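Local coordinates for penicillin-binding protein 1A (Mycobacterium tuberculosis, PDB 5CXW) that builds cross-linked peptidoglycan for the mycobacterial cell wall, its C-terminal transpeptidase domain joining the peptide subunits and being the part that penicillin acylates, at residues P58-A63 / E328-A333; A62-I67 / S345-A350; A263-A268 / T368-Y373; N142-L147 / T267-P272. All coordinates share one frame; numbering follows the deposited sequence.

Interaction 1. Residues P58-A63 / E328-A333; sequences PDMRAA and EPLVTA
The carboxylates of D59 and E328 come near each other without bonding, OD2 of D59 lying 4.2 Å from OE1 of E328, while the other oxygen of E328 lies close to the carboxylate of D57. The setting is the central antiparallel sheet of the transpeptidase domain, where strand 60-67 runs beside strand 315-323 and the loop following that neighbour returns past the strand's start. Three acids so gathered would be expected to raise the proton affinity of at least one. The guanidinium of R61 is engaged at its edge: its NH1 donates in plane to both P58 O (2.8 Å) and M60 O (2.9 Å), the latter met from above its carbonyl plane, and this pins the turn leading into the strand. The apolar half of the contact belongs to M60. Its CG lies opposite the backbone N (chi1 -168°), the chain runs on extended to SD, and a bend at chi3 (-61°) swings CE toward the loop. L330, whose side chain rests on T323, receives it through CD1, and I338 and L53 pack around the methionine. The methyl CE stops 4.2 Å from L330 CD1 and comes closer still to the backbone, 3.4 Å from V331 O.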
loop_
_atom_site.group_PDB
_atom_site.type_symbol
_atom_site.label_atom_id
_atom_site.label_comp_id
_atom_site.label_asym_id
_atom_site.label_seq_id
_atom_site.Cartn_x
_atom_site.Cartn_y
_atom_site.Cartn_z
ATOM N N PRO A 58 -10.175 -6.174 -21.795
ATOM C CA PRO A 58 -10.531 -4.762 -21.661
ATOM C C PRO A 58 -11.246 -4.365 -20.357
ATOM O O PRO A 58 -11.271 -3.210 -20.052
ATOM C CB PRO A 58 -11.397 -4.487 -22.882
ATOM C CG PRO A 58 -11.860 -5.820 -23.362
ATOM C CD PRO A 58 -10.798 -6.804 -22.979
ATOM N N ASP A 59 -11.755 -5.333 -19.590
ATOM C CA ASP A 59 -12.303 -5.114 -18.248
ATOM C C ASP A 59 -11.230 -4.993 -17.133
ATOM O O ASP A 59 -11.541 -4.622 -16.000
ATOM C CB ASP A 59 -13.251 -6.290 -17.881
ATOM C CG ASP A 59 -14.500 -6.361 -18.752
ATOM O OD1 ASP A 59 -14.880 -5.342 -19.347
ATOM O OD2 ASP A 59 -15.091 -7.468 -18.854
ATOM N N MET A 60 -9.980 -5.309 -17.448
ATOM C CA MET A 60 -8.912 -5.164 -16.457
ATOM C C MET A 60 -8.690 -3.703 -16.132
ATOM O O MET A 60 -8.765 -2.812 -17.014
ATOM C CB MET A 60 -7.619 -5.763 -16.992
ATOM C CG MET A 60 -6.560 -5.920 -15.933
ATOM S SD MET A 60 -5.177 -6.910 -16.448
ATOM C CE MET A 60 -5.984 -8.489 -16.790
ATOM N N ARG A 61 -8.407 -3.439 -14.861
ATOM C CA ARG A 61 -8.145 -2.083 -14.380
ATOM C C ARG A 61 -6.904 -2.092 -13.514
ATOM O O ARG A 61 -6.512 -3.136 -12.949
ATOM C CB ARG A 61 -9.331 -1.567 -13.583
ATOM C CG ARG A 61 -10.635 -1.441 -14.404
ATOM C CD ARG A 61 -10.561 -0.223 -15.293
ATOM N NE ARG A 61 -11.815 -0.058 -16.038
ATOM C CZ ARG A 61 -12.144 -0.706 -17.139
ATOM N NH1 ARG A 61 -11.328 -1.639 -17.693
ATOM N NH2 ARG A 61 -13.325 -0.449 -17.700
ATOM N N ALA A 62 -6.277 -0.924 -13.403
ATOM C CA ALA A 62 -5.153 -0.740 -12.463
ATOM C C ALA A 62 -5.265 0.583 -11.732
ATOM O O ALA A 62 -5.939 1.513 -12.198
ATOM C CB ALA A 62 -3.805 -0.820 -13.195
ATOM N N ALA A 63 -4.620 0.680 -10.587
ATOM C CA ALA A 63 -4.451 1.939 -9.897
ATOM C C ALA A 63 -3.053 2.013 -9.298
ATOM O O ALA A 63 -2.535 0.977 -8.817
ATOM C CB ALA A 63 -5.498 2.083 -8.814
ATOM N N GLU A 328 -14.986 -11.253 -11.462
ATOM C CA GLU A 328 -14.510 -12.274 -12.401
ATOM C C GLU A 328 -13.059 -12.612 -12.008
ATOM O O GLU A 328 -12.298 -11.706 -11.651
ATOM C CB GLU A 328 -14.655 -11.814 -13.863
ATOM C CG GLU A 328 -13.518 -11.020 -14.511
ATOM C CD GLU A 328 -13.685 -10.749 -16.029
ATOM O OE1 GLU A 328 -14.780 -10.994 -16.584
ATOM O OE2 GLU A 328 -12.713 -10.279 -16.705
ATOM N N PRO A 329 -12.679 -13.895 -12.034
ATOM C CA PRO A 329 -11.295 -14.238 -11.818
ATOM C C PRO A 329 -10.348 -13.417 -12.668
ATOM O O PRO A 329 -10.613 -13.175 -13.844
ATOM C CB PRO A 329 -11.241 -15.695 -12.278
ATOM C CG PRO A 329 -12.591 -16.210 -11.853
ATOM C CD PRO A 329 -13.513 -15.108 -12.240
ATOM N N LEU A 330 -9.208 -13.071 -12.090
ATOM C CA LEU A 330 -8.267 -12.204 -12.702
ATOM C C LEU A 330 -7.193 -13.009 -13.421
ATOM O O LEU A 330 -6.429 -13.724 -12.775
ATOM C CB LEU A 330 -7.687 -11.287 -11.620
ATOM C CG LEU A 330 -6.746 -10.185 -12.023
ATOM C CD1 LEU A 330 -7.421 -9.092 -12.852
ATOM C CD2 LEU A 330 -6.069 -9.591 -10.791
ATOM N N VAL A 331 -7.153 -12.925 -14.750
ATOM C CA VAL A 331 -6.220 -13.712 -15.564
ATOM C C VAL A 331 -5.648 -12.898 -16.700
ATOM O O VAL A 331 -6.231 -11.892 -17.115
ATOM C CB VAL A 331 -6.865 -15.006 -16.164
ATOM C CG1 VAL A 331 -7.304 -15.959 -15.068
ATOM C CG2 VAL A 331 -8.080 -14.671 -17.107
ATOM N N THR A 332 -4.531 -13.370 -17.248
ATOM C CA THR A 332 -3.872 -12.692 -18.377
ATOM C C THR A 332 -4.601 -13.093 -19.648
ATOM O O THR A 332 -5.441 -13.955 -19.608
ATOM C CB THR A 332 -2.398 -13.066 -18.487
ATOM O OG1 THR A 332 -2.241 -14.447 -18.818
ATOM C CG2 THR A 332 -1.695 -12.815 -17.116
ATOM N N ALA A 333 -4.201 -12.510 -20.770
ATOM C CA ALA A 333 -4.792 -12.842 -22.078
ATOM C C ALA A 333 -4.555 -14.324 -22.457
ATOM O O ALA A 333 -5.391 -14.913 -23.153
ATOM C CB ALA A 333 -4.233 -11.913 -23.142
#

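Interaction 2. Residues A62-I67 / S345-A350; sequences AAVVSI and SDIWKA
A small, wholly apolar strand-to-helix contact joins the central sheet of the transpeptidase domain to helix 343-356, and one side chain, I347, carries all of the helix's part in it. The arrangement belongs to the fold shared by penicillin-binding proteins and serine beta-lactamases, in which helices cover both faces of an antiparallel sheet. Along strand 60-67 the side chains alternate, so A62 and V64 direct their CB atoms to this helix while A63 between them turns to the other face. I347 answers the two with two branches. Its CG2, placed opposite the backbone N, meets V64 CG2 at 3.8 Å. The longer arm starts beside the backbone N (chi1 -65°), runs extended through chi2 (165°) and brings CD1 alongside A62 CB at 4.3 Å. The side chains of V64 and I347 approach at a slant, touching through a single pair of methyls, and 100 Å² in all is buried between the segments. No hydrogen bond crosses; the contact is van der Waals packing among three buried residues. W348 lies against the neighbouring strand 315-323, its ring packing on T317 and V319, which V64 and I347 respectively also touch, and its NE1 donates to G310 O. Helix 39-53 closes the same face, with V49 against V64 and Y52 against I347, while helix 211-222 covers the reverse through V211, which touches A63 and V65.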
loop_
_atom_site.group_PDB
_atom_site.type_symbol
_atom_site.label_atom_id
_atom_site.label_comp_id
_atom_site.label_asym_id
_atom_site.label_seq_id
_atom_site.Cartn_x
_atom_site.Cartn_y
_atom_site.Cartn_z
ATOM N N ALA A 62 -6.277 -0.924 -13.403
ATOM C CA ALA A 62 -5.153 -0.740 -12.463
ATOM C C ALA A 62 -5.265 0.583 -11.732
ATOM O O ALA A 62 -5.939 1.513 -12.198
ATOM C CB ALA A 62 -3.805 -0.820 -13.195
ATOM N N ALA A 63 -4.620 0.680 -10.587
ATOM C CA ALA A 63 -4.451 1.939 -9.897
ATOM C C ALA A 63 -3.053 2.013 -9.298
ATOM O O ALA A 63 -2.535 0.977 -8.817
ATOM C CB ALA A 63 -5.498 2.083 -8.814
ATOM N N VAL A 64 -2.447 3.214 -9.345
ATOM C CA VAL A 64 -1.090 3.447 -8.845
ATOM C C VAL A 64 -1.067 4.758 -8.076
ATOM O O VAL A 64 -1.545 5.786 -8.559
ATOM C CB VAL A 64 -0.084 3.600 -9.993
ATOM C CG1 VAL A 64 1.338 3.721 -9.469
ATOM C CG2 VAL A 64 -0.157 2.434 -10.973
ATOM N N VAL A 65 -0.554 4.739 -6.864
ATOM C CA VAL A 65 -0.320 5.964 -6.095
ATOM C C VAL A 65 1.089 5.950 -5.528
ATOM O O VAL A 65 1.504 4.943 -4.936
ATOM C CB VAL A 65 -1.330 6.097 -4.944
ATOM C CG1 VAL A 65 -1.082 7.417 -4.188
ATOM C CG2 VAL A 65 -2.731 6.072 -5.493
ATOM N N SER A 66 1.844 7.046 -5.761
ATOM C CA SER A 66 3.163 7.192 -5.242
ATOM C C SER A 66 3.197 8.417 -4.332
ATOM O O SER A 66 2.743 9.532 -4.775
ATOM C CB SER A 66 4.154 7.424 -6.377
ATOM O OG SER A 66 4.189 6.318 -7.284
ATOM N N ILE A 67 3.724 8.232 -3.124
ATOM C CA ILE A 67 3.807 9.282 -2.118
ATOM C C ILE A 67 5.248 9.481 -1.640
ATOM O O ILE A 67 6.009 8.508 -1.456
ATOM C CB ILE A 67 2.906 8.902 -0.935
ATOM C CG1 ILE A 67 1.433 9.126 -1.375
ATOM C CG2 ILE A 67 3.174 9.773 0.294
ATOM C CD1 ILE A 67 0.410 8.600 -0.437
ATOM N N SER A 345 3.478 -6.108 -9.778
ATOM C CA SER A 345 4.920 -5.937 -9.543
ATOM C C SER A 345 5.627 -5.396 -10.769
ATOM O O SER A 345 6.521 -4.566 -10.650
ATOM C CB SER A 345 5.536 -7.246 -9.047
ATOM O OG SER A 345 5.103 -7.581 -7.766
ATOM N N ASP A 346 5.194 -5.792 -11.985
ATOM C CA ASP A 346 5.728 -5.211 -13.210
ATOM C C ASP A 346 5.484 -3.698 -13.235
ATOM O O ASP A 346 6.419 -2.892 -13.506
ATOM C CB ASP A 346 5.068 -5.837 -14.461
ATOM C CG ASP A 346 5.380 -7.298 -14.655
ATOM O OD1 ASP A 346 6.496 -7.777 -14.341
ATOM O OD2 ASP A 346 4.493 -7.991 -15.198
ATOM N N ILE A 347 4.249 -3.278 -12.900
ATOM C CA ILE A 347 3.891 -1.883 -12.904
ATOM C C ILE A 347 4.640 -1.120 -11.799
ATOM O O ILE A 347 5.128 -0.015 -12.020
ATOM C CB ILE A 347 2.348 -1.723 -12.781
ATOM C CG1 ILE A 347 1.627 -2.300 -14.009
ATOM C CG2 ILE A 347 1.961 -0.281 -12.475
ATOM C CD1 ILE A 347 0.107 -2.523 -13.837
ATOM N N TRP A 348 4.660 -1.687 -10.618
ATOM C CA TRP A 348 5.326 -1.086 -9.432
ATOM C C TRP A 348 6.820 -0.837 -9.770
ATOM O O TRP A 348 7.352 0.261 -9.575
ATOM C CB TRP A 348 5.202 -2.037 -8.235
ATOM C CG TRP A 348 5.991 -1.539 -7.046
ATOM C CD1 TRP A 348 5.619 -0.575 -6.153
ATOM C CD2 TRP A 348 7.306 -1.970 -6.637
ATOM N NE1 TRP A 348 6.637 -0.380 -5.219
ATOM C CE2 TRP A 348 7.659 -1.232 -5.478
ATOM C CE3 TRP A 348 8.185 -2.948 -7.104
ATOM C CZ2 TRP A 348 8.892 -1.426 -4.793
ATOM C CZ3 TRP A 348 9.437 -3.121 -6.425
ATOM C CH2 TRP A 348 9.766 -2.355 -5.311
ATOM N N LYS A 349 7.493 -1.874 -10.254
ATOM C CA LYS A 349 8.925 -1.768 -10.566
ATOM C C LYS A 349 9.181 -0.675 -11.612
ATOM O O LYS A 349 10.124 0.137 -11.503
ATOM C CB LYS A 349 9.484 -3.119 -11.052
ATOM C CG LYS A 349 10.875 -2.963 -11.727
ATOM C CD LYS A 349 11.572 -4.287 -11.939
ATOM C CE LYS A 349 12.721 -4.107 -12.914
ATOM N NZ LYS A 349 13.827 -3.282 -12.327
ATOM N N ALA A 350 8.375 -0.690 -12.673
ATOM C CA ALA A 350 8.543 0.266 -13.767
ATOM C C ALA A 350 8.250 1.678 -13.303
ATOM O O ALA A 350 8.984 2.626 -13.660
ATOM C CB ALA A 350 7.647 -0.100 -14.916
#

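Interaction 3. Residues A263-A268 / T368-Y373; sequences ADNVTA and TEVGGY
N265 reaches from helix 260-270 to the chain beyond the last helix and buries far more surface here than any other residue. Its ND2 donates to T368 O at 2.9 Å with an N-H...O angle of 156°; the acceptor lies within 3° of the amide plane, and the donor arrives almost end-on to the carbonyl. The same nitrogen also donates to A261 O, one turn back in its own helix, and OD1 accepts from G375 N. Three bonds thus grip the amide and fix its flip, so that a buried polar group is well satisfied. T368 takes part through its backbone: its CB points off from the helix and only the carbonyl reaches the asparagine. V370 comes next, its CG2 lying 3.5 Å from N265 ND2 as the valine and asparagine side chains pass alongside, pointing opposite ways. The valine opens a type I' beta turn, V370 to Y373, in which V370 N bonds to Y373 O (2.8 Å) and Y373 N to V370 O (3.1 Å). G371 and G372 supply the positive phi values that such a turn needs. The turn is braced by E369, whose OE2 accepts from G372 N at 2.8 Å, met from above the carboxylate plane. This C-terminal chain folds back over helix 260-270, and V370 rests besides on A261 and on L108 of helix 100-109.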
loop_
_atom_site.group_PDB
_atom_site.type_symbol
_atom_site.label_atom_id
_atom_site.label_comp_id
_atom_site.label_asym_id
_atom_site.label_seq_id
_atom_site.Cartn_x
_atom_site.Cartn_y
_atom_site.Cartn_z
ATOM N N ALA A 263 9.580 0.494 12.835
ATOM C CA ALA A 263 9.439 0.693 11.399
ATOM C C ALA A 263 10.678 0.151 10.647
ATOM O O ALA A 263 10.549 -0.476 9.592
ATOM C CB ALA A 263 9.291 2.148 11.102
ATOM N N ASP A 264 11.864 0.401 11.173
ATOM C CA ASP A 264 13.122 -0.002 10.505
ATOM C C ASP A 264 13.285 -1.546 10.489
ATOM O O ASP A 264 13.894 -2.108 9.562
ATOM C CB ASP A 264 14.313 0.716 11.131
ATOM C CG ASP A 264 14.274 2.269 10.882
ATOM O OD1 ASP A 264 13.478 2.758 10.001
ATOM O OD2 ASP A 264 15.076 2.951 11.537
ATOM N N ASN A 265 12.753 -2.229 11.506
ATOM C CA ASN A 265 12.695 -3.690 11.498
ATOM C C ASN A 265 11.689 -4.226 10.460
ATOM O O ASN A 265 11.956 -5.260 9.782
ATOM C CB ASN A 265 12.411 -4.292 12.877
ATOM C CG ASN A 265 13.670 -4.484 13.677
ATOM O OD1 ASN A 265 14.363 -5.479 13.515
ATOM N ND2 ASN A 265 13.974 -3.569 14.555
ATOM N N VAL A 266 10.533 -3.555 10.335
ATOM C CA VAL A 266 9.579 -3.939 9.298
ATOM C C VAL A 266 10.263 -3.797 7.884
ATOM O O VAL A 266 10.227 -4.709 7.055
ATOM C CB VAL A 266 8.287 -3.130 9.347
ATOM C CG1 VAL A 266 7.430 -3.403 8.109
ATOM C CG2 VAL A 266 7.527 -3.395 10.670
ATOM N N THR A 267 10.934 -2.671 7.677
ATOM C CA THR A 267 11.719 -2.460 6.460
ATOM C C THR A 267 12.651 -3.612 6.215
ATOM O O THR A 267 12.698 -4.137 5.102
ATOM C CB THR A 267 12.433 -1.102 6.522
ATOM O OG1 THR A 267 11.430 -0.100 6.631
ATOM C CG2 THR A 267 13.297 -0.855 5.289
ATOM N N ALA A 268 13.414 -3.988 7.258
ATOM C CA ALA A 268 14.407 -5.019 7.123
ATOM C C ALA A 268 13.714 -6.328 6.633
ATOM O O ALA A 268 14.278 -7.036 5.798
ATOM C CB ALA A 268 15.174 -5.231 8.412
ATOM N N THR A 368 17.589 -1.438 14.971
ATOM C CA THR A 368 18.094 -1.689 16.330
ATOM C C THR A 368 17.192 -2.724 16.955
ATOM O O THR A 368 16.188 -3.099 16.331
ATOM C CB THR A 368 18.132 -0.410 17.183
ATOM O OG1 THR A 368 16.841 0.205 17.217
ATOM C CG2 THR A 368 19.098 0.603 16.523
ATOM N N GLU A 369 17.572 -3.230 18.136
ATOM C CA GLU A 369 16.916 -4.381 18.724
ATOM C C GLU A 369 15.450 -4.122 19.064
ATOM O O GLU A 369 15.142 -3.148 19.754
ATOM C CB GLU A 369 17.610 -4.736 20.019
ATOM C CG GLU A 369 16.956 -5.903 20.762
ATOM C CD GLU A 369 16.095 -5.483 21.992
ATOM O OE1 GLU A 369 16.663 -4.858 22.953
ATOM O OE2 GLU A 369 14.898 -5.871 22.007
ATOM N N VAL A 370 14.552 -4.988 18.576
ATOM C CA VAL A 370 13.156 -4.991 18.996
ATOM C C VAL A 370 12.776 -6.437 19.205
ATOM O O VAL A 370 13.064 -7.301 18.375
ATOM C CB VAL A 370 12.193 -4.365 17.951
ATOM C CG1 VAL A 370 10.724 -4.461 18.471
ATOM C CG2 VAL A 370 12.617 -2.911 17.727
ATOM N N GLY A 371 12.211 -6.728 20.372
ATOM C CA GLY A 371 11.859 -8.121 20.721
ATOM C C GLY A 371 13.079 -9.040 20.813
ATOM O O GLY A 371 12.956 -10.266 20.670
ATOM N N GLY A 372 14.253 -8.459 21.010
ATOM C CA GLY A 372 15.509 -9.217 21.095
ATOM C C GLY A 372 16.283 -9.377 19.791
ATOM O O GLY A 372 17.379 -9.939 19.812
ATOM N N TYR A 373 15.745 -8.880 18.694
ATOM C CA TYR A 373 16.348 -9.035 17.358
ATOM C C TYR A 373 16.524 -7.688 16.672
ATOM O O TYR A 373 15.620 -6.807 16.700
ATOM C CB TYR A 373 15.461 -9.947 16.499
ATOM C CG TYR A 373 15.227 -11.306 17.146
ATOM C CD1 TYR A 373 16.194 -12.309 17.040
ATOM C CD2 TYR A 373 14.070 -11.585 17.908
ATOM C CE1 TYR A 373 16.011 -13.551 17.612
ATOM C CE2 TYR A 373 13.881 -12.860 18.495
ATOM C CZ TYR A 373 14.853 -13.813 18.351
ATOM O OH TYR A 373 14.640 -15.041 18.944
#

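Interaction 4. Residues N142-L147 / T267-P272; sequences NIAEAL and TAAMEP
L147 projects from helix 143-149 toward A269 and M270, and its branches sort themselves atom by atom. CB carries the chain off the helix without itself touching the partner segment. From there CG is held opposite the backbone N (chi1 -175°), and the turn at chi2 (72°) sends CD2, rather than CD1, across to helix 260-270. At its tip CD2 touches two neighbours, 3.9 Å from M270 CG and 4.0 Å from A269 CB; the leucine and methionine chains run at a slant to one another. A269 is the centre of the contact, for its CB also meets A144 CB at 4.1 Å. Alanine against alanine lets the backbones draw near, the two CA atoms of A144 and A269 being only 5.1 Å apart. This is a close helix-to-helix crossing in the all-helical part of the transpeptidase domain, beside the active site. A water completes it, giving one proton to A144 O (2.8 Å) and the other to A269 O (2.7 Å), which ties together two carbonyls that cannot bond to each other. Helix 143-149 begins with N142 as N-cap, OD1 accepting from E145 N. The leucine also touches K100 and K291, lysines consistent with the SxxK and KTG motifs of this family, and its side chain lies about 7 Å from that of S97, the probable acylated serine. The bound penicillin V adduct is about 9 Å from the L147 side chain, with L104 and Y155 also against the leucine.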
loop_
_atom_site.group_PDB
_atom_site.type_symbol
_atom_site.label_atom_id
_atom_site.label_comp_id
_atom_site.label_asym_id
_atom_site.label_seq_id
_atom_site.Cartn_x
_atom_site.Cartn_y
_atom_site.Cartn_z
ATOM N N ASN A 142 10.733 -18.049 11.464
ATOM C CA ASN A 142 10.470 -16.754 12.035
ATOM C C ASN A 142 9.493 -15.909 11.230
ATOM O O ASN A 142 9.161 -16.198 10.066
ATOM C CB ASN A 142 11.744 -16.001 12.423
ATOM C CG ASN A 142 12.543 -15.520 11.229
ATOM O OD1 ASN A 142 12.004 -14.916 10.285
ATOM N ND2 ASN A 142 13.843 -15.828 11.242
ATOM N N ILE A 143 8.986 -14.895 11.910
ATOM C CA ILE A 143 7.986 -14.031 11.274
ATOM C C ILE A 143 8.509 -13.149 10.112
ATOM O O ILE A 143 7.720 -12.726 9.262
ATOM C CB ILE A 143 7.209 -13.215 12.304
ATOM C CG1 ILE A 143 8.075 -12.251 13.086
ATOM C CG2 ILE A 143 6.431 -14.139 13.210
ATOM C CD1 ILE A 143 7.252 -11.361 14.054
ATOM N N ALA A 144 9.794 -12.907 10.031
ATOM C CA ALA A 144 10.374 -12.268 8.843
ATOM C C ALA A 144 10.350 -13.199 7.610
ATOM O O ALA A 144 9.930 -12.776 6.501
ATOM C CB ALA A 144 11.756 -11.825 9.105
ATOM N N GLU A 145 10.746 -14.449 7.817
ATOM C CA GLU A 145 10.699 -15.461 6.770
ATOM C C GLU A 145 9.254 -15.704 6.341
ATOM O O GLU A 145 8.969 -15.810 5.155
ATOM C CB GLU A 145 11.397 -16.729 7.243
ATOM C CG GLU A 145 11.365 -17.906 6.276
ATOM C CD GLU A 145 12.413 -17.889 5.191
ATOM O OE1 GLU A 145 12.384 -18.823 4.360
ATOM O OE2 GLU A 145 13.267 -16.987 5.187
ATOM N N ALA A 146 8.324 -15.767 7.306
ATOM C CA ALA A 146 6.915 -15.985 6.962
ATOM C C ALA A 146 6.328 -14.790 6.212
ATOM O O ALA A 146 5.417 -14.991 5.455
ATOM C CB ALA A 146 6.086 -16.298 8.210
ATOM N N LEU A 147 6.870 -13.591 6.403
ATOM C CA LEU A 147 6.365 -12.441 5.649
ATOM C C LEU A 147 6.808 -12.580 4.176
ATOM O O LEU A 147 6.012 -12.384 3.238
ATOM C CB LEU A 147 6.862 -11.111 6.197
ATOM C CG LEU A 147 6.262 -9.861 5.525
ATOM C CD1 LEU A 147 4.766 -9.633 5.897
ATOM C CD2 LEU A 147 7.088 -8.664 5.916
ATOM N N THR A 267 10.934 -2.671 7.677
ATOM C CA THR A 267 11.719 -2.460 6.460
ATOM C C THR A 267 12.651 -3.612 6.215
ATOM O O THR A 267 12.698 -4.137 5.102
ATOM C CB THR A 267 12.433 -1.102 6.522
ATOM O OG1 THR A 267 11.430 -0.100 6.631
ATOM C CG2 THR A 267 13.297 -0.855 5.289
ATOM N N ALA A 268 13.414 -3.988 7.258
ATOM C CA ALA A 268 14.407 -5.019 7.123
ATOM C C ALA A 268 13.714 -6.328 6.633
ATOM O O ALA A 268 14.278 -7.036 5.798
ATOM C CB ALA A 268 15.174 -5.231 8.412
ATOM N N ALA A 269 12.596 -6.673 7.220
ATOM C CA ALA A 269 11.850 -7.875 6.762
ATOM C C ALA A 269 11.386 -7.840 5.337
ATOM O O ALA A 269 11.328 -8.903 4.664
ATOM C CB ALA A 269 10.674 -8.136 7.695
ATOM N N MET A 270 11.070 -6.629 4.851
ATOM C CA MET A 270 10.518 -6.398 3.510
ATOM C C MET A 270 11.595 -6.259 2.442
ATOM O O MET A 270 11.289 -6.360 1.255
ATOM C CB MET A 270 9.628 -5.160 3.488
ATOM C CG MET A 270 8.406 -5.406 4.313
ATOM S SD MET A 270 7.447 -3.900 4.566
ATOM C CE MET A 270 6.863 -3.643 2.871
ATOM N N GLU A 271 12.827 -6.007 2.857
ATOM C CA GLU A 271 13.924 -5.749 1.861
ATOM C C GLU A 271 14.074 -6.818 0.808
ATOM O O GLU A 271 14.244 -6.483 -0.352
ATOM C CB GLU A 271 15.250 -5.493 2.535
ATOM C CG GLU A 271 15.424 -4.072 3.023
ATOM C CD GLU A 271 16.804 -3.840 3.630
ATOM O OE1 GLU A 271 16.971 -4.114 4.811
ATOM O OE2 GLU A 271 17.721 -3.403 2.942
ATOM N N PRO A 272 13.995 -8.117 1.188
ATOM C CA PRO A 272 14.258 -9.145 0.162
ATOM C C PRO A 272 13.052 -9.391 -0.769
ATOM O O PRO A 272 13.091 -10.294 -1.616
ATOM C CB PRO A 272 14.512 -10.411 0.974
ATOM C CG PRO A 272 14.002 -10.155 2.334
ATOM C CD PRO A 272 14.012 -8.662 2.568
HETATM O O HOH W 1 12.089 -11.410 5.268
#

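How the interactions relate
Interactions 2 and 4 are core contacts, whereas 1 and 3 are only partly buried and lie toward the margins, on opposite sides of the chain's centre. The four fall into two pairs, each sharing one element: strand 60-67 serves interactions 1 and 2, whose centres are about 15 Å apart. Helix 260-270 serves interaction 3 and interaction 4, with centres about 10 Å apart. Chemistry follows position. The inner contacts rest on methyl groups and alanines, with a single bridging water in interaction 4; the outer ones use polar groups, as a well-bonded amide in interaction 3 and crowded carboxylates beside a methionine in interaction 1. Of the four, interaction 4 comes close to the serine that is probably acylated.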